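PDB 4KH9: DUF4785 domain-containing protein from Legionella pneumophila subsp. pneumophila, which is of unknown function but binds calcium and combines an N-terminal domain with two further domains assigned to the E-set, immunoglobulin-like class. Local coordinates for residues 291-303 against 343-355. Residues are numbered along the deposited sequence; the frame is centred on the assembly and turned at random.
Sequences TASRYALQSVLFQ and NLYLGYLRLIDYG
From Ala296–Ile352 and Gln298–Arg350 to Phe302–Tyr345, strands 293-302 and 345-353 run antiparallel, joined by paired backbone hydrogen bonds. A beta bulge interrupts the register: Gly347 and Tyr348 together lie opposite Val300, and Gly347 N donates to Val300 O (3.0 Å), while Val300 N and Tyr348 N are buried without partners. Ser299 OG reaches Tyr348 O (3.1 Å). The strands are neighbours in one sheet, consistent with the immunoglobulin-like sandwich of an E-set domain; Leu297, Leu349 and Leu351 face strand 268-278 of the other sheet. On the opposite surface, the Tyr348 ring lies between Val300 CG1, 3.8 Å from its centroid, and the Arg350 guanidinium, itself hydrogen-bonded to Asn364. With CG between its backbone N and carbonyl carbon (chi1 61°), Tyr348 brings its hydroxyl to a lone pair of Gln298 OE1 (2.7 Å). Farther along, Phe302 CB sits over the centre of the Tyr345 ring, whereas the two rings, nearly parallel, are slid apart. Asp353 OD1 accepts from Ser293 OG (2.8 Å) and, in an Asx turn, from Gly355 N (2.8 Å), the donors approaching from opposite faces of the carboxylate; Asp353 OD2 is hydrogen-bonded to the hydroxyls of Tyr12 and Ser267. Tyr354 CE2 packs on Ala296 CB at 3.4 Å.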
ATOM      1  N   THR A 291     -24.454   3.015   8.465  1.00 38.13           N
ATOM      2  CA  THR A 291     -24.411   4.225   7.630  1.00 38.49           C
ATOM      3  C   THR A 291     -25.173   4.009   6.322  1.00 42.41           C
ATOM      4  O   THR A 291     -24.951   3.008   5.644  1.00 41.55           O
ATOM      5  CB  THR A 291     -22.946   4.619   7.361  1.00 45.61           C
ATOM      6  OG1 THR A 291     -22.388   5.116   8.567  1.00 48.76           O
ATOM      7  CG2 THR A 291     -22.788   5.680   6.281  1.00 43.14           C
ATOM      8  N   ALA A 292     -26.034   4.984   5.962  1.00 38.27           N
ATOM      9  CA  ALA A 292     -26.820   5.005   4.732  1.00 38.09           C
ATOM     10  C   ALA A 292     -25.872   5.006   3.525  1.00 40.19           C
ATOM     11  O   ALA A 292     -25.014   5.887   3.401  1.00 39.98           O
ATOM     12  CB  ALA A 292     -27.738   6.234   4.713  1.00 38.63           C
ATOM     13  N   SER A 293     -25.957   3.964   2.694  1.00 35.47           N
ATOM     14  CA  SER A 293     -25.062   3.833   1.541  1.00 33.15           C
ATOM     15  C   SER A 293     -25.579   2.793   0.598  1.00 32.89           C
ATOM     16  O   SER A 293     -26.593   2.155   0.864  1.00 31.82           O
ATOM     17  CB  SER A 293     -23.644   3.461   2.008  1.00 35.67           C
ATOM     18  OG  SER A 293     -22.683   3.558   0.967  1.00 39.80           O
ATOM     19  N   ARG A 294     -24.860   2.597  -0.502  1.00 31.56           N
ATOM     20  CA  ARG A 294     -25.164   1.530  -1.450  1.00 31.09           C
ATOM     21  C   ARG A 294     -24.284   0.338  -1.116  1.00 31.75           C
ATOM     22  O   ARG A 294     -23.059   0.450  -1.024  1.00 29.36           O
ATOM     23  CB  ARG A 294     -24.983   1.992  -2.903  1.00 33.30           C
ATOM     24  CG  ARG A 294     -25.407   0.927  -3.901  1.00 34.34           C
ATOM     25  CD  ARG A 294     -25.303   1.442  -5.319  1.00 34.51           C
ATOM     26  NE  ARG A 294     -25.808   0.449  -6.263  1.00 34.18           N
ATOM     27  CZ  ARG A 294     -27.091   0.159  -6.462  1.00 39.26           C
ATOM     28  NH1 ARG A 294     -28.036   0.763  -5.752  1.00 33.37           N
ATOM     29  NH2 ARG A 294     -27.435  -0.767  -7.340  1.00 33.08           N
ATOM     30  N   TYR A 295     -24.916  -0.813  -0.935  1.00 28.50           N
ATOM     31  CA  TYR A 295     -24.217  -2.040  -0.577  1.00 27.51           C
ATOM     32  C   TYR A 295     -24.507  -3.147  -1.569  1.00 33.79           C
ATOM     33  O   TYR A 295     -25.617  -3.219  -2.132  1.00 31.86           O
ATOM     34  CB  TYR A 295     -24.644  -2.506   0.824  1.00 28.03           C
ATOM     35  CG  TYR A 295     -24.287  -1.542   1.929  1.00 29.05           C
ATOM     36  CD1 TYR A 295     -23.062  -1.623   2.584  1.00 30.11           C
ATOM     37  CD2 TYR A 295     -25.190  -0.577   2.357  1.00 30.02           C
ATOM     38  CE1 TYR A 295     -22.725  -0.732   3.606  1.00 30.51           C
ATOM     39  CE2 TYR A 295     -24.875   0.303   3.397  1.00 31.10           C
ATOM     40  CZ  TYR A 295     -23.645   0.209   4.031  1.00 36.60           C
ATOM     41  OH  TYR A 295     -23.298   1.101   5.021  1.00 33.65           O
ATOM     42  N   ALA A 296     -23.527  -4.039  -1.761  1.00 30.56           N
ATOM     43  CA  ALA A 296     -23.729  -5.189  -2.629  1.00 30.34           C
ATOM     44  C   ALA A 296     -23.425  -6.440  -1.886  1.00 34.03           C
ATOM     45  O   ALA A 296     -22.366  -6.569  -1.277  1.00 34.18           O
ATOM     46  CB  ALA A 296     -22.873  -5.098  -3.882  1.00 31.42           C
ATOM     47  N   LEU A 297     -24.365  -7.358  -1.906  1.00 33.00           N
ATOM     48  CA  LEU A 297     -24.189  -8.676  -1.333  1.00 34.89           C
ATOM     49  C   LEU A 297     -23.829  -9.623  -2.449  1.00 39.73           C
ATOM     50  O   LEU A 297     -24.632  -9.811  -3.359  1.00 40.54           O
ATOM     51  CB  LEU A 297     -25.457  -9.111  -0.612  1.00 36.57           C
ATOM     52  CG  LEU A 297     -25.488 -10.546  -0.095  1.00 43.51           C
ATOM     53  CD1 LEU A 297     -24.377 -10.798   0.944  1.00 44.57           C
ATOM     54  CD2 LEU A 297     -26.838 -10.866   0.458  1.00 46.28           C
ATOM     55  N   GLN A 298     -22.629 -10.216  -2.389  1.00 35.98           N
ATOM     56  CA  GLN A 298     -22.147 -11.139  -3.413  1.00 34.79           C
ATOM     57  C   GLN A 298     -21.960 -12.524  -2.836  1.00 40.00           C
ATOM     58  O   GLN A 298     -21.427 -12.648  -1.738  1.00 39.44           O
ATOM     59  CB  GLN A 298     -20.826 -10.633  -3.983  1.00 34.71           C
ATOM     60  CG  GLN A 298     -20.557 -11.121  -5.387  1.00 47.17           C
ATOM     61  CD  GLN A 298     -19.189 -10.703  -5.854  1.00 57.02           C
ATOM     62  OE1 GLN A 298     -18.259 -11.518  -5.913  1.00 46.73           O
ATOM     63  NE2 GLN A 298     -19.050  -9.432  -6.215  1.00 41.05           N
ATOM     64  N   SER A 299     -22.385 -13.559  -3.586  1.00 38.84           N
ATOM     65  CA  SER A 299     -22.284 -14.972  -3.203  1.00 38.98           C
ATOM     66  C   SER A 299     -21.964 -15.840  -4.407  1.00 42.34           C
ATOM     67  O   SER A 299     -22.265 -15.457  -5.535  1.00 41.72           O
ATOM     68  CB  SER A 299     -23.578 -15.446  -2.564  1.00 42.93           C
ATOM     69  OG  SER A 299     -23.395 -16.702  -1.920  1.00 50.92           O
ATOM     70  N   VAL A 300     -21.353 -16.998  -4.173  1.00 40.56           N
ATOM     71  CA  VAL A 300     -20.996 -17.940  -5.244  1.00 40.80           C
ATOM     72  C   VAL A 300     -21.556 -19.332  -4.911  1.00 44.20           C
ATOM     73  O   VAL A 300     -21.399 -19.810  -3.788  1.00 42.81           O
ATOM     74  CB  VAL A 300     -19.462 -17.977  -5.510  1.00 43.96           C
ATOM     75  CG1 VAL A 300     -18.687 -18.449  -4.299  1.00 42.87           C
ATOM     76  CG2 VAL A 300     -19.122 -18.834  -6.728  1.00 44.47           C
ATOM     77  N   LEU A 301     -22.221 -19.953  -5.883  1.00 42.54           N
ATOM     78  CA  LEU A 301     -22.764 -21.297  -5.749  1.00 43.89           C
ATOM     79  C   LEU A 301     -21.734 -22.290  -6.270  1.00 50.12           C
ATOM     80  O   LEU A 301     -21.283 -22.176  -7.408  1.00 47.39           O
ATOM     81  CB  LEU A 301     -24.107 -21.445  -6.490  1.00 44.28           C
ATOM     82  CG  LEU A 301     -24.841 -22.788  -6.360  1.00 49.33           C
ATOM     83  CD1 LEU A 301     -25.490 -22.929  -5.001  1.00 50.11           C
ATOM     84  CD2 LEU A 301     -25.892 -22.920  -7.408  1.00 50.31           C
ATOM     85  N   PHE A 302     -21.346 -23.240  -5.413  1.00 50.18           N
ATOM     86  CA  PHE A 302     -20.388 -24.298  -5.717  1.00 51.76           C
ATOM     87  C   PHE A 302     -21.097 -25.638  -5.820  1.00 58.80           C
ATOM     88  O   PHE A 302     -22.174 -25.802  -5.249  1.00 58.31           O
ATOM     89  CB  PHE A 302     -19.315 -24.357  -4.621  1.00 53.45           C
ATOM     90  CG  PHE A 302     -18.094 -23.503  -4.834  1.00 54.14           C
ATOM     91  CD1 PHE A 302     -18.106 -22.151  -4.517  1.00 55.73           C
ATOM     92  CD2 PHE A 302     -16.906 -24.065  -5.298  1.00 57.23           C
ATOM     93  CE1 PHE A 302     -16.966 -21.362  -4.708  1.00 55.81           C
ATOM     94  CE2 PHE A 302     -15.766 -23.277  -5.481  1.00 59.06           C
ATOM     95  CZ  PHE A 302     -15.803 -21.931  -5.184  1.00 55.69           C
ATOM     96  N   GLN A 303     -20.488 -26.589  -6.550  1.00 57.41           N
ATOM     97  CA  GLN A 303     -20.965 -27.958  -6.737  1.00 85.64           C
ATOM     98  C   GLN A 303     -19.909 -28.902  -6.201  1.00100.84           C
ATOM     99  O   GLN A 303     -18.742 -28.706  -6.515  1.00 69.41           O
ATOM    100  CB  GLN A 303     -21.280 -28.240  -8.221  1.00 87.57           C
ATOM    101  CG  GLN A 303     -21.674 -29.691  -8.517  1.00100.42           C
ATOM    102  CD  GLN A 303     -21.777 -30.006  -9.988  1.00117.80           C
ATOM    103  OE1 GLN A 303     -22.275 -29.212 -10.787  1.00113.61           O
ATOM    104  NE2 GLN A 303     -21.380 -31.212 -10.368  1.00108.62           N
ATOM    105  N   ASN A 343     -25.360 -31.751  -2.967  1.00 70.74           N
ATOM    106  CA  ASN A 343     -24.235 -31.565  -3.881  1.00 69.46           C
ATOM    107  C   ASN A 343     -23.966 -30.058  -4.146  1.00 69.65           C
ATOM    108  O   ASN A 343     -23.202 -29.732  -5.056  1.00 68.61           O
ATOM    109  CB  ASN A 343     -24.513 -32.320  -5.194  1.00 72.67           C
ATOM    110  CG  ASN A 343     -23.306 -32.632  -6.048  1.00 98.88           C
ATOM    111  OD1 ASN A 343     -22.148 -32.576  -5.608  1.00 91.42           O
ATOM    112  ND2 ASN A 343     -23.561 -32.985  -7.299  1.00 93.35           N
ATOM    113  N   LEU A 344     -24.561 -29.144  -3.338  1.00 63.61           N
ATOM    114  CA  LEU A 344     -24.370 -27.689  -3.507  1.00 60.99           C
ATOM    115  C   LEU A 344     -24.001 -26.996  -2.203  1.00 62.50           C
ATOM    116  O   LEU A 344     -24.464 -27.407  -1.136  1.00 61.81           O
ATOM    117  CB  LEU A 344     -25.645 -27.018  -4.066  1.00 60.67           C
ATOM    118  CG  LEU A 344     -26.111 -27.375  -5.481  1.00 64.92           C
ATOM    119  CD1 LEU A 344     -27.536 -26.907  -5.703  1.00 64.62           C
ATOM    120  CD2 LEU A 344     -25.188 -26.797  -6.547  1.00 65.28           C
ATOM    121  N   TYR A 345     -23.205 -25.908  -2.291  1.00 58.24           N
ATOM    122  CA  TYR A 345     -22.865 -25.097  -1.124  1.00 56.71           C
ATOM    123  C   TYR A 345     -22.506 -23.644  -1.531  1.00 54.63           C
ATOM    124  O   TYR A 345     -22.220 -23.370  -2.700  1.00 51.28           O
ATOM    125  CB  TYR A 345     -21.734 -25.734  -0.286  1.00 59.38           C
ATOM    126  CG  TYR A 345     -20.339 -25.684  -0.864  1.00 62.22           C
ATOM    127  CD1 TYR A 345     -19.503 -24.594  -0.628  1.00 62.94           C
ATOM    128  CD2 TYR A 345     -19.803 -26.782  -1.535  1.00 64.80           C
ATOM    129  CE1 TYR A 345     -18.199 -24.556  -1.126  1.00 62.88           C
ATOM    130  CE2 TYR A 345     -18.492 -26.764  -2.023  1.00 65.97           C
ATOM    131  CZ  TYR A 345     -17.694 -25.648  -1.810  1.00 72.21           C
ATOM    132  OH  TYR A 345     -16.406 -25.610  -2.290  1.00 74.49           O
ATOM    133  N   LEU A 346     -22.562 -22.720  -0.551  1.00 49.68           N
ATOM    134  CA  LEU A 346     -22.203 -21.313  -0.731  1.00 48.49           C
ATOM    135  C   LEU A 346     -20.743 -21.154  -0.390  1.00 51.28           C
ATOM    136  O   LEU A 346     -20.367 -21.400   0.763  1.00 50.84           O
ATOM    137  CB  LEU A 346     -23.084 -20.370   0.128  1.00 48.01           C
ATOM    138  CG  LEU A 346     -24.566 -20.280  -0.214  1.00 52.59           C
ATOM    139  CD1 LEU A 346     -25.306 -19.438   0.817  1.00 52.88           C
ATOM    140  CD2 LEU A 346     -24.766 -19.727  -1.594  1.00 53.84           C
ATOM    141  N   GLY A 347     -19.927 -20.803  -1.392  1.00 46.81           N
ATOM    142  CA  GLY A 347     -18.480 -20.620  -1.235  1.00 45.57           C
ATOM    143  C   GLY A 347     -18.094 -19.443  -0.352  1.00 48.68           C
ATOM    144  O   GLY A 347     -17.153 -19.520   0.448  1.00 48.69           O
ATOM    145  N   TYR A 348     -18.816 -18.326  -0.502  1.00 43.46           N
ATOM    146  CA  TYR A 348     -18.562 -17.152   0.315  1.00 42.01           C
ATOM    147  C   TYR A 348     -19.791 -16.276   0.385  1.00 44.32           C
ATOM    148  O   TYR A 348     -20.725 -16.434  -0.403  1.00 42.82           O
ATOM    149  CB  TYR A 348     -17.344 -16.329  -0.199  1.00 42.69           C
ATOM    150  CG  TYR A 348     -17.461 -15.770  -1.599  1.00 43.58           C
ATOM    151  CD1 TYR A 348     -18.292 -14.689  -1.868  1.00 44.31           C
ATOM    152  CD2 TYR A 348     -16.648 -16.242  -2.628  1.00 45.36           C
ATOM    153  CE1 TYR A 348     -18.354 -14.124  -3.136  1.00 43.25           C
ATOM    154  CE2 TYR A 348     -16.681 -15.665  -3.899  1.00 46.40           C
ATOM    155  CZ  TYR A 348     -17.542 -14.611  -4.150  1.00 52.55           C
ATOM    156  OH  TYR A 348     -17.601 -14.059  -5.405  1.00 53.98           O
ATOM    157  N   LEU A 349     -19.762 -15.343   1.340  1.00 40.44           N
ATOM    158  CA  LEU A 349     -20.724 -14.280   1.565  1.00 39.58           C
ATOM    159  C   LEU A 349     -19.941 -12.997   1.799  1.00 41.40           C
ATOM    160  O   LEU A 349     -19.293 -12.852   2.837  1.00 39.39           O
ATOM    161  CB  LEU A 349     -21.669 -14.594   2.727  1.00 40.25           C
ATOM    162  CG  LEU A 349     -22.612 -15.772   2.535  1.00 46.96           C
ATOM    163  CD1 LEU A 349     -23.321 -16.075   3.817  1.00 48.42           C
ATOM    164  CD2 LEU A 349     -23.610 -15.510   1.414  1.00 49.81           C
ATOM    165  N   ARG A 350     -19.948 -12.106   0.801  1.00 38.26           N
ATOM    166  CA  ARG A 350     -19.207 -10.833   0.823  1.00 37.26           C
ATOM    167  C   ARG A 350     -20.158  -9.635   0.715  1.00 38.43           C
ATOM    168  O   ARG A 350     -21.081  -9.651  -0.107  1.00 37.57           O
ATOM    169  CB  ARG A 350     -18.189 -10.798  -0.328  1.00 36.85           C
ATOM    170  CG  ARG A 350     -17.053 -11.792  -0.105  1.00 54.46           C
ATOM    171  CD  ARG A 350     -16.062 -11.873  -1.241  1.00 61.31           C
ATOM    172  NE  ARG A 350     -15.118 -12.961  -0.987  1.00 71.08           N
ATOM    173  CZ  ARG A 350     -14.343 -13.517  -1.910  1.00 80.92           C
ATOM    174  NH1 ARG A 350     -14.384 -13.091  -3.166  1.00 66.67           N
ATOM    175  NH2 ARG A 350     -13.536 -14.518  -1.589  1.00 64.33           N
ATOM    176  N   LEU A 351     -19.930  -8.608   1.539  1.00 32.48           N
ATOM    177  CA  LEU A 351     -20.749  -7.413   1.490  1.00 31.55           C
ATOM    178  C   LEU A 351     -19.848  -6.215   1.184  1.00 33.73           C
ATOM    179  O   LEU A 351     -18.873  -5.982   1.891  1.00 32.98           O
ATOM    180  CB  LEU A 351     -21.547  -7.230   2.799  1.00 31.39           C
ATOM    181  CG  LEU A 351     -22.546  -6.066   2.826  1.00 35.86           C
ATOM    182  CD1 LEU A 351     -23.771  -6.373   1.981  1.00 34.38           C
ATOM    183  CD2 LEU A 351     -22.995  -5.804   4.238  1.00 42.61           C
ATOM    184  N   ILE A 352     -20.142  -5.514   0.079  1.00 30.39           N
ATOM    185  CA  ILE A 352     -19.355  -4.369  -0.394  1.00 29.83           C
ATOM    186  C   ILE A 352     -20.094  -3.088  -0.077  1.00 33.13           C
ATOM    187  O   ILE A 352     -21.293  -3.014  -0.306  1.00 34.47           O
ATOM    188  CB  ILE A 352     -19.046  -4.463  -1.935  1.00 32.42           C
ATOM    189  CG1 ILE A 352     -18.259  -5.744  -2.270  1.00 34.51           C
ATOM    190  CG2 ILE A 352     -18.257  -3.222  -2.444  1.00 32.37           C
ATOM    191  CD1 ILE A 352     -18.170  -6.109  -3.739  1.00 38.52           C
ATOM    192  N   ASP A 353     -19.369  -2.076   0.357  1.00 29.82           N
ATOM    193  CA  ASP A 353     -19.887  -0.724   0.570  1.00 29.64           C
ATOM    194  C   ASP A 353     -19.362   0.109  -0.577  1.00 32.90           C
ATOM    195  O   ASP A 353     -18.171   0.383  -0.605  1.00 30.98           O
ATOM    196  CB  ASP A 353     -19.467  -0.166   1.949  1.00 30.07           C
ATOM    197  CG  ASP A 353     -19.907   1.256   2.263  1.00 35.37           C
ATOM    198  OD1 ASP A 353     -20.454   1.935   1.356  1.00 36.41           O
ATOM    199  OD2 ASP A 353     -19.752   1.676   3.422  1.00 38.82           O
ATOM    200  N   TYR A 354     -20.236   0.541  -1.510  1.00 32.50           N
ATOM    201  CA  TYR A 354     -19.797   1.336  -2.657  1.00 33.75           C
ATOM    202  C   TYR A 354     -19.399   2.749  -2.267  1.00 38.68           C
ATOM    203  O   TYR A 354     -18.705   3.405  -3.047  1.00 38.36           O
ATOM    204  CB  TYR A 354     -20.859   1.378  -3.743  1.00 36.44           C
ATOM    205  CG  TYR A 354     -20.948   0.073  -4.502  1.00 39.85           C
ATOM    206  CD1 TYR A 354     -19.986  -0.272  -5.442  1.00 43.00           C
ATOM    207  CD2 TYR A 354     -22.026  -0.782  -4.330  1.00 41.97           C
ATOM    208  CE1 TYR A 354     -20.085  -1.445  -6.181  1.00 46.45           C
ATOM    209  CE2 TYR A 354     -22.144  -1.953  -5.072  1.00 44.60           C
ATOM    210  CZ  TYR A 354     -21.158  -2.294  -5.982  1.00 53.87           C
ATOM    211  OH  TYR A 354     -21.254  -3.454  -6.710  1.00 53.89           O
ATOM    212  N   GLY A 355     -19.791   3.192  -1.063  1.00 34.75           N
ATOM    213  CA  GLY A 355     -19.371   4.488  -0.540  1.00 34.58           C
ATOM    214  C   GLY A 355     -17.892   4.467  -0.209  1.00 39.17           C
ATOM    215  O   GLY A 355     -17.211   5.483  -0.315  1.00 40.89           O
TER